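PDB 4RTB: HydG protein from Carboxydothermus hydrogenoformans, which probably works as a radical SAM tyrosine lyase that makes the carbon monoxide and cyanide ligands needed for [FeFe]-hydrogenase maturation. Local coordinates for residues E209-E214 and L262-H267; F252-P257 and S293-D298. All blocks are in the same frame, centred on the assembly; numbering follows the deposited sequence.

Contact 1: E209-E214 and L262-H267; sequences ESYNPE and LGVIAH. With SAM (S-adenosylmethionine), chain B.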
ATOM      1  N   GLU A 209      -2.847   6.168 -10.241  1.00 86.24           N
ATOM      2  CA  GLU A 209      -4.251   5.807 -10.482  1.00 87.64           C
ATOM      3  C   GLU A 209      -4.401   4.985 -11.760  1.00 87.28           C
ATOM      4  O   GLU A 209      -4.922   3.871 -11.731  1.00 81.33           O
ATOM      5  CB  GLU A 209      -5.155   7.047 -10.549  1.00 83.82           C
ATOM      6  CG  GLU A 209      -4.916   8.088  -9.461  1.00 94.46           C
ATOM      7  CD  GLU A 209      -5.323   7.628  -8.072  1.00104.64           C
ATOM      8  OE1 GLU A 209      -5.963   6.562  -7.947  1.00108.35           O
ATOM      9  OE2 GLU A 209      -5.001   8.341  -7.099  1.00107.85           O
ATOM     10  N   SER A 210      -3.959   5.541 -12.882  1.00 87.80           N
ATOM     11  CA  SER A 210      -3.929   4.800 -14.135  1.00 85.11           C
ATOM     12  C   SER A 210      -2.754   5.202 -15.009  1.00 77.76           C
ATOM     13  O   SER A 210      -2.403   6.378 -15.098  1.00 76.25           O
ATOM     14  CB  SER A 210      -5.224   4.992 -14.918  1.00 84.26           C
ATOM     15  OG  SER A 210      -5.061   4.508 -16.239  1.00 78.30           O
ATOM     16  N   TYR A 211      -2.163   4.210 -15.663  1.00 75.57           N
ATOM     17  CA  TYR A 211      -1.028   4.436 -16.542  1.00 68.49           C
ATOM     18  C   TYR A 211      -1.460   4.565 -17.994  1.00 69.71           C
ATOM     19  O   TYR A 211      -0.632   4.807 -18.872  1.00 78.01           O
ATOM     20  CB  TYR A 211      -0.012   3.306 -16.389  1.00 72.45           C
ATOM     21  CG  TYR A 211       0.808   3.418 -15.128  1.00 69.21           C
ATOM     22  CD1 TYR A 211       0.363   2.872 -13.933  1.00 60.87           C
ATOM     23  CD2 TYR A 211       2.024   4.085 -15.133  1.00 71.07           C
ATOM     24  CE1 TYR A 211       1.111   2.982 -12.777  1.00 57.31           C
ATOM     25  CE2 TYR A 211       2.777   4.199 -13.986  1.00 66.85           C
ATOM     26  CZ  TYR A 211       2.317   3.648 -12.812  1.00 61.34           C
ATOM     27  OH  TYR A 211       3.071   3.767 -11.676  1.00 56.89           O
ATOM     28  N   ASN A 212      -2.754   4.401 -18.251  1.00 67.49           N
ATOM     29  CA  ASN A 212      -3.278   4.617 -19.594  1.00 79.70           C
ATOM     30  C   ASN A 212      -3.817   6.031 -19.733  1.00 81.26           C
ATOM     31  O   ASN A 212      -4.856   6.357 -19.159  1.00 86.54           O
ATOM     32  CB  ASN A 212      -4.371   3.601 -19.933  1.00 91.35           C
ATOM     33  CG  ASN A 212      -4.547   3.415 -21.429  1.00107.20           C
ATOM     34  OD1 ASN A 212      -3.669   3.770 -22.217  1.00114.75           O
ATOM     35  ND2 ASN A 212      -5.682   2.853 -21.829  1.00111.59           N
ATOM     36  N   PRO A 213      -3.108   6.876 -20.499  1.00 84.60           N
ATOM     37  CA  PRO A 213      -3.507   8.272 -20.712  1.00 85.09           C
ATOM     38  C   PRO A 213      -4.918   8.377 -21.276  1.00 86.57           C
ATOM     39  O   PRO A 213      -5.598   9.378 -21.056  1.00 86.00           O
ATOM     40  CB  PRO A 213      -2.480   8.785 -21.727  1.00 83.78           C
ATOM     41  CG  PRO A 213      -1.318   7.864 -21.597  1.00 88.70           C
ATOM     42  CD  PRO A 213      -1.895   6.529 -21.259  1.00 86.01           C
ATOM     43  N   GLU A 214      -5.348   7.338 -21.984  1.00 96.87           N
ATOM     44  CA  GLU A 214      -6.646   7.340 -22.643  1.00109.31           C
ATOM     45  C   GLU A 214      -7.795   7.124 -21.659  1.00103.30           C
ATOM     46  O   GLU A 214      -8.908   7.597 -21.894  1.00105.92           O
ATOM     47  CB  GLU A 214      -6.686   6.277 -23.746  1.00130.10           C
ATOM     48  CG  GLU A 214      -5.546   6.375 -24.759  1.00140.40           C
ATOM     49  CD  GLU A 214      -5.395   7.767 -25.355  1.00151.06           C
ATOM     50  OE1 GLU A 214      -6.418   8.380 -25.733  1.00154.49           O
ATOM     51  OE2 GLU A 214      -4.245   8.252 -25.445  1.00155.88           O
ATOM     52  N   LEU A 262       1.084  -4.015 -15.768  1.00 70.59           N
ATOM     53  CA  LEU A 262       2.267  -3.783 -16.588  1.00 76.12           C
ATOM     54  C   LEU A 262       2.935  -2.449 -16.242  1.00 78.10           C
ATOM     55  O   LEU A 262       4.155  -2.374 -16.046  1.00 78.70           O
ATOM     56  CB  LEU A 262       1.887  -3.807 -18.070  1.00 79.85           C
ATOM     57  CG  LEU A 262       2.235  -5.014 -18.942  1.00 80.86           C
ATOM     58  CD1 LEU A 262       2.441  -6.263 -18.109  1.00 73.62           C
ATOM     59  CD2 LEU A 262       1.136  -5.230 -19.969  1.00 85.89           C
ATOM     60  N   GLY A 263       2.117  -1.404 -16.159  1.00 72.31           N
ATOM     61  CA  GLY A 263       2.596  -0.057 -15.913  1.00 72.83           C
ATOM     62  C   GLY A 263       3.310   0.120 -14.589  1.00 71.36           C
ATOM     63  O   GLY A 263       4.321   0.819 -14.518  1.00 71.04           O
ATOM     64  N   VAL A 264       2.786  -0.502 -13.536  1.00 68.57           N
ATOM     65  CA  VAL A 264       3.412  -0.408 -12.222  1.00 68.93           C
ATOM     66  C   VAL A 264       4.812  -1.014 -12.232  1.00 71.99           C
ATOM     67  O   VAL A 264       5.776  -0.393 -11.774  1.00 78.82           O
ATOM     68  CB  VAL A 264       2.569  -1.106 -11.146  1.00 71.70           C
ATOM     69  CG1 VAL A 264       3.346  -1.203  -9.844  1.00 75.08           C
ATOM     70  CG2 VAL A 264       1.267  -0.362 -10.937  1.00 67.27           C
ATOM     71  N   ILE A 265       4.918  -2.227 -12.762  1.00 70.07           N
ATOM     72  CA  ILE A 265       6.198  -2.913 -12.835  1.00 74.23           C
ATOM     73  C   ILE A 265       7.180  -2.123 -13.696  1.00 71.60           C
ATOM     74  O   ILE A 265       8.353  -1.985 -13.341  1.00 71.71           O
ATOM     75  CB  ILE A 265       6.044  -4.341 -13.395  1.00 77.29           C
ATOM     76  CG1 ILE A 265       5.023  -5.123 -12.563  1.00 73.91           C
ATOM     77  CG2 ILE A 265       7.384  -5.058 -13.399  1.00 77.75           C
ATOM     78  CD1 ILE A 265       4.782  -6.530 -13.056  1.00 75.81           C
ATOM     79  N   ALA A 266       6.694  -1.591 -14.814  1.00 72.84           N
ATOM     80  CA  ALA A 266       7.523  -0.756 -15.679  1.00 78.24           C
ATOM     81  C   ALA A 266       8.027   0.474 -14.930  1.00 71.12           C
ATOM     82  O   ALA A 266       9.172   0.898 -15.104  1.00 67.46           O
ATOM     83  CB  ALA A 266       6.747  -0.339 -16.918  1.00 83.59           C
ATOM     84  N   HIS A 267       7.161   1.032 -14.092  1.00 65.17           N
ATOM     85  CA  HIS A 267       7.465   2.230 -13.321  1.00 64.33           C
ATOM     86  C   HIS A 267       8.567   1.963 -12.297  1.00 70.56           C
ATOM     87  O   HIS A 267       9.559   2.699 -12.230  1.00 74.69           O
ATOM     88  CB  HIS A 267       6.198   2.736 -12.626  1.00 65.79           C
ATOM     89  CG  HIS A 267       6.280   4.158 -12.176  1.00 74.83           C
ATOM     90  ND1 HIS A 267       5.211   4.821 -11.596  1.00 74.90           N
ATOM     91  CD2 HIS A 267       7.290   5.057 -12.216  1.00 75.46           C
ATOM     92  CE1 HIS A 267       5.567   6.052 -11.301  1.00 75.09           C
ATOM     93  NE2 HIS A 267       6.828   6.224 -11.665  1.00 76.41           N
TER
HETATM   94  N   SAM B 501      -5.826  13.427  -3.069  1.00 88.94           N
HETATM   95  CA  SAM B 501      -4.567  12.722  -3.308  1.00 88.80           C
HETATM   96  C   SAM B 501      -4.512  12.013  -4.657  1.00 95.50           C
HETATM   97  O   SAM B 501      -5.473  11.983  -5.418  1.00 96.53           O
HETATM   98  OXT SAM B 501      -3.482  11.446  -5.015  1.00 99.36           O
HETATM   99  CB  SAM B 501      -4.283  11.698  -2.210  1.00 84.44           C
HETATM  100  CG  SAM B 501      -5.478  11.199  -1.398  1.00 82.71           C
HETATM  101  SD  SAM B 501      -6.728  10.200  -2.243  1.00102.66           S
HETATM  102  CE  SAM B 501      -8.037  10.380  -1.029  1.00132.84           C
HETATM  103  C5' SAM B 501      -6.279   8.531  -1.717  1.00106.00           C
HETATM  104  C4' SAM B 501      -6.496   7.440  -2.763  1.00 96.69           C
HETATM  105  O4' SAM B 501      -7.773   6.830  -2.685  1.00 93.13           O
HETATM  106  C3' SAM B 501      -6.392   7.974  -4.182  1.00 85.74           C
HETATM  107  O3' SAM B 501      -5.056   7.950  -4.621  1.00 82.77           O
HETATM  108  C2' SAM B 501      -7.259   7.023  -4.979  1.00 85.09           C
HETATM  109  O2' SAM B 501      -6.461   6.140  -5.726  1.00 87.34           O
HETATM  110  C1' SAM B 501      -8.024   6.223  -3.939  1.00 91.03           C
HETATM  111  N9  SAM B 501      -9.450   6.242  -4.292  1.00 96.04           N
HETATM  112  C8  SAM B 501     -10.198   7.349  -4.585  1.00 98.11           C
HETATM  113  N7  SAM B 501     -11.458   6.956  -4.868  1.00106.56           N
HETATM  114  C5  SAM B 501     -11.521   5.610  -4.772  1.00108.77           C
HETATM  115  C6  SAM B 501     -12.557   4.708  -4.960  1.00110.19           C
HETATM  116  N6  SAM B 501     -13.766   5.141  -5.304  1.00119.13           N
HETATM  117  N1  SAM B 501     -12.325   3.360  -4.789  1.00105.28           N
HETATM  118  C2  SAM B 501     -11.068   2.916  -4.432  1.00101.05           C
HETATM  119  N3  SAM B 501     -10.041   3.818  -4.246  1.00 98.90           N
HETATM  120  C4  SAM B 501     -10.265   5.145  -4.413  1.00103.09           C
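Y211 lays its ring on the backbone of helix 257-275 at G263 and reaches H267 one turn further on. From CB, which points toward the helix, CG stands anti to the carbonyl carbon (chi1 -76°), and this carries the ring over the helix. Y211 CG lies 4.0 Å from G263 CA. That CA sits over the ring face, 19° off its normal, and makes a CH-pi contact. G263 has no side chain, and its backbone lies directly against the ring. G263 O lies over the same face, 3.8 Å from Y211 CE2, and also accepts the helix bond from H267 N. V264 CG2 reaches Y211 CE1 at 3.8 Å from that side. At the tip, Y211 OH hydrogen-bonds H267 ND1, which lies near the ring plane. Either atom could be the donor. The modelled bond is too short to be taken literally. The rings of Y211 and H267 are oblique, with planes at 78°. L232 and I248 also pack on this buried pair. E260 OE2 hydrogen-bonds both Y211 N and S210 OG, and S210 OG forms an ST turn with N212 N. Two residues before Y211, E209 binds the ribose diol of SAM. OE1 accepts from O2', at a doubtfully short length, and OE2 from O3'. This pairing of a carboxylate with the ribose belongs to the SAM site of the radical SAM barrel.

Contact 2: F252-P257 and S293-D298; sequences FGLGDP and SVFSND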
ATOM      1  N   PHE A 252      -7.194  -0.102  -9.529  1.00 82.54           N
ATOM      2  CA  PHE A 252      -7.642  -1.204 -10.372  1.00 82.36           C
ATOM      3  C   PHE A 252      -9.152  -1.187 -10.554  1.00 86.26           C
ATOM      4  O   PHE A 252      -9.903  -1.065  -9.586  1.00 95.62           O
ATOM      5  CB  PHE A 252      -7.188  -2.542  -9.788  1.00 79.22           C
ATOM      6  CG  PHE A 252      -5.723  -2.806  -9.970  1.00 75.29           C
ATOM      7  CD1 PHE A 252      -5.250  -3.371 -11.142  1.00 72.00           C
ATOM      8  CD2 PHE A 252      -4.814  -2.476  -8.976  1.00 72.37           C
ATOM      9  CE1 PHE A 252      -3.897  -3.608 -11.320  1.00 69.55           C
ATOM     10  CE2 PHE A 252      -3.461  -2.710  -9.148  1.00 69.80           C
ATOM     11  CZ  PHE A 252      -3.003  -3.276 -10.322  1.00 59.68           C
ATOM     12  N   GLY A 253      -9.585  -1.312 -11.803  1.00 82.27           N
ATOM     13  CA  GLY A 253     -10.993  -1.222 -12.135  1.00 87.05           C
ATOM     14  C   GLY A 253     -11.256   0.024 -12.953  1.00 89.27           C
ATOM     15  O   GLY A 253     -12.368   0.255 -13.427  1.00 91.30           O
ATOM     16  N   LEU A 254     -10.216   0.837 -13.110  1.00 89.17           N
ATOM     17  CA  LEU A 254     -10.300   2.047 -13.915  1.00 87.96           C
ATOM     18  C   LEU A 254     -10.188   1.696 -15.393  1.00 83.01           C
ATOM     19  O   LEU A 254     -11.031   2.086 -16.199  1.00 83.57           O
ATOM     20  CB  LEU A 254      -9.207   3.038 -13.509  1.00 89.42           C
ATOM     21  CG  LEU A 254      -9.680   4.347 -12.875  1.00 86.92           C
ATOM     22  CD1 LEU A 254     -10.777   4.105 -11.848  1.00 87.08           C
ATOM     23  CD2 LEU A 254      -8.510   5.090 -12.251  1.00 88.96           C
ATOM     24  N   GLY A 255      -9.145   0.950 -15.739  1.00 81.27           N
ATOM     25  CA  GLY A 255      -8.966   0.465 -17.096  1.00 85.59           C
ATOM     26  C   GLY A 255      -8.633  -1.014 -17.109  1.00 90.94           C
ATOM     27  O   GLY A 255      -8.807  -1.701 -16.101  1.00 89.34           O
ATOM     28  N   ASP A 256      -8.159  -1.504 -18.252  1.00 94.03           N
ATOM     29  CA  ASP A 256      -7.747  -2.898 -18.373  1.00 95.31           C
ATOM     30  C   ASP A 256      -6.654  -3.191 -17.352  1.00 88.89           C
ATOM     31  O   ASP A 256      -5.581  -2.592 -17.403  1.00 86.89           O
ATOM     32  CB  ASP A 256      -7.259  -3.203 -19.790  1.00104.14           C
ATOM     33  CG  ASP A 256      -7.337  -4.679 -20.130  1.00108.14           C
ATOM     34  OD1 ASP A 256      -6.336  -5.398 -19.917  1.00106.02           O
ATOM     35  OD2 ASP A 256      -8.401  -5.121 -20.611  1.00112.63           O
ATOM     36  N   PRO A 257      -6.931  -4.111 -16.419  1.00 83.30           N
ATOM     37  CA  PRO A 257      -6.055  -4.399 -15.277  1.00 76.31           C
ATOM     38  C   PRO A 257      -4.665  -4.838 -15.727  1.00 75.09           C
ATOM     39  O   PRO A 257      -3.667  -4.535 -15.064  1.00 69.30           O
ATOM     40  CB  PRO A 257      -6.785  -5.536 -14.549  1.00 70.95           C
ATOM     41  CG  PRO A 257      -8.182  -5.523 -15.095  1.00 71.07           C
ATOM     42  CD  PRO A 257      -8.058  -5.053 -16.495  1.00 76.07           C
ATOM     43  N   SER A 293     -20.659   8.765  -6.653  1.00108.99           N
ATOM     44  CA  SER A 293     -19.756   8.589  -7.782  1.00108.60           C
ATOM     45  C   SER A 293     -20.544   8.599  -9.085  1.00105.19           C
ATOM     46  O   SER A 293     -21.706   8.193  -9.121  1.00106.99           O
ATOM     47  CB  SER A 293     -18.966   7.287  -7.647  1.00112.39           C
ATOM     48  OG  SER A 293     -19.833   6.170  -7.567  1.00119.54           O
ATOM     49  N   VAL A 294     -19.906   9.067 -10.151  1.00103.77           N
ATOM     50  CA  VAL A 294     -20.564   9.186 -11.446  1.00108.94           C
ATOM     51  C   VAL A 294     -19.789   8.376 -12.496  1.00109.23           C
ATOM     52  O   VAL A 294     -20.000   8.516 -13.703  1.00110.15           O
ATOM     53  CB  VAL A 294     -20.696  10.676 -11.860  1.00 97.43           C
ATOM     54  CG1 VAL A 294     -19.356  11.239 -12.323  1.00 94.47           C
ATOM     55  CG2 VAL A 294     -21.781  10.864 -12.918  1.00103.96           C
ATOM     56  N   PHE A 295     -18.903   7.507 -12.015  1.00107.65           N
ATOM     57  CA  PHE A 295     -18.133   6.617 -12.883  1.00103.97           C
ATOM     58  C   PHE A 295     -18.964   5.408 -13.309  1.00108.21           C
ATOM     59  O   PHE A 295     -19.191   4.493 -12.515  1.00 99.60           O
ATOM     60  CB  PHE A 295     -16.860   6.143 -12.177  1.00 99.04           C
ATOM     61  CG  PHE A 295     -15.849   5.523 -13.101  1.00 96.51           C
ATOM     62  CD1 PHE A 295     -15.822   5.860 -14.443  1.00 98.95           C
ATOM     63  CD2 PHE A 295     -14.932   4.597 -12.629  1.00 91.64           C
ATOM     64  CE1 PHE A 295     -14.895   5.294 -15.298  1.00 98.34           C
ATOM     65  CE2 PHE A 295     -14.002   4.025 -13.480  1.00 91.74           C
ATOM     66  CZ  PHE A 295     -13.983   4.376 -14.815  1.00 97.34           C
ATOM     67  N   SER A 296     -19.404   5.399 -14.564  1.00118.12           N
ATOM     68  CA  SER A 296     -20.266   4.332 -15.064  1.00120.38           C
ATOM     69  C   SER A 296     -19.472   3.159 -15.630  1.00117.78           C
ATOM     70  O   SER A 296     -19.563   2.040 -15.123  1.00117.55           O
ATOM     71  CB  SER A 296     -21.220   4.875 -16.132  1.00125.38           C
ATOM     72  OG  SER A 296     -20.508   5.366 -17.254  1.00126.02           O
ATOM     73  N   ASN A 297     -18.710   3.417 -16.691  1.00117.46           N
ATOM     74  CA  ASN A 297     -17.921   2.378 -17.342  1.00119.15           C
ATOM     75  C   ASN A 297     -16.937   1.753 -16.360  1.00121.80           C
ATOM     76  O   ASN A 297     -16.225   2.460 -15.653  1.00122.05           O
ATOM     77  CB  ASN A 297     -17.181   2.948 -18.553  1.00119.45           C
ATOM     78  CG  ASN A 297     -16.602   1.864 -19.445  1.00124.30           C
ATOM     79  OD1 ASN A 297     -15.467   1.427 -19.254  1.00125.76           O
ATOM     80  ND2 ASN A 297     -17.382   1.427 -20.427  1.00125.37           N
ATOM     81  N   ASP A 298     -16.907   0.426 -16.309  1.00124.81           N
ATOM     82  CA  ASP A 298     -16.149  -0.264 -15.273  1.00119.64           C
ATOM     83  C   ASP A 298     -15.308  -1.417 -15.802  1.00115.59           C
ATOM     84  O   ASP A 298     -15.548  -1.935 -16.892  1.00118.83           O
ATOM     85  CB  ASP A 298     -17.103  -0.790 -14.195  1.00118.97           C
ATOM     86  CG  ASP A 298     -16.907  -0.107 -12.858  1.00117.35           C
ATOM     87  OD1 ASP A 298     -15.771   0.326 -12.571  1.00119.41           O
ATOM     88  OD2 ASP A 298     -17.888  -0.007 -12.090  1.00114.10           O
TER
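L254 and F295 join two loops that follow strands 246-249 and 281-283, neighbours in the parallel sheet of the radical SAM barrel. Such loops, at the C-terminal ends of the strands, line the cofactor side of the fold. The first leads into helix 257-275 and the second into helix 303-316. The main touch is apolar. L254 CD1 meets F295 CE2 at 3.6 Å, and the two side chains cross at about a right angle. The methyl approaches the ring obliquely. F295 CG is anti to its own nitrogen (chi1 -165°), and this sends the ring across toward the first loop. The far corner of the ring, F295 CZ, then lies 4.0 Å from L254 O, which sits at the ring edge and in its plane. N297 O of the ring's own loop lies above one face, offset toward the rim. G253 O is a looser neighbour, 4.1 Å from F295 CE2. G253 has a positive phi (113°), a turn that a residue without a side chain makes easily. D298 approaches the same carbonyl: D298 OD1 is 3.5 Å from G253 O. Nearby, backbone hydrogen bonds pair G253 with Y299 and F252 with P285 and L287. V219 of helix 213-219 touches both L254 and F295. The L254 side chain is also about 4 Å from that of the SAM-binding Y114, between nearest atoms. The direct contact between the segments is therefore a small apolar one. D298 OD1 and G253 O are both acceptors, so their approach probably gives no direct attraction. What attraction there is across the segments is mainly dispersion between L254 and F295.

Helix 257-275 relates the two contacts: contact 1 uses residues 262-267 in its first half and middle, and the first loop of contact 2 runs into its start. All the touching residues of contact 1 are buried. Contact 2 is partly buried, with L254 inside and D298 exposed. Their chemistry follows this difference. In contact 1 a polar tip is paired within an apolar setting. In contact 2 a leucine and a phenylalanine meet near the surface, without a polar bond between the segments. The segments alternate along the chain and the contact centres are 14 Å apart. They touch where L254 CD2 packs 3.8 Å from E209 O, the backbone carbonyl of the residue that binds the SAM ribose.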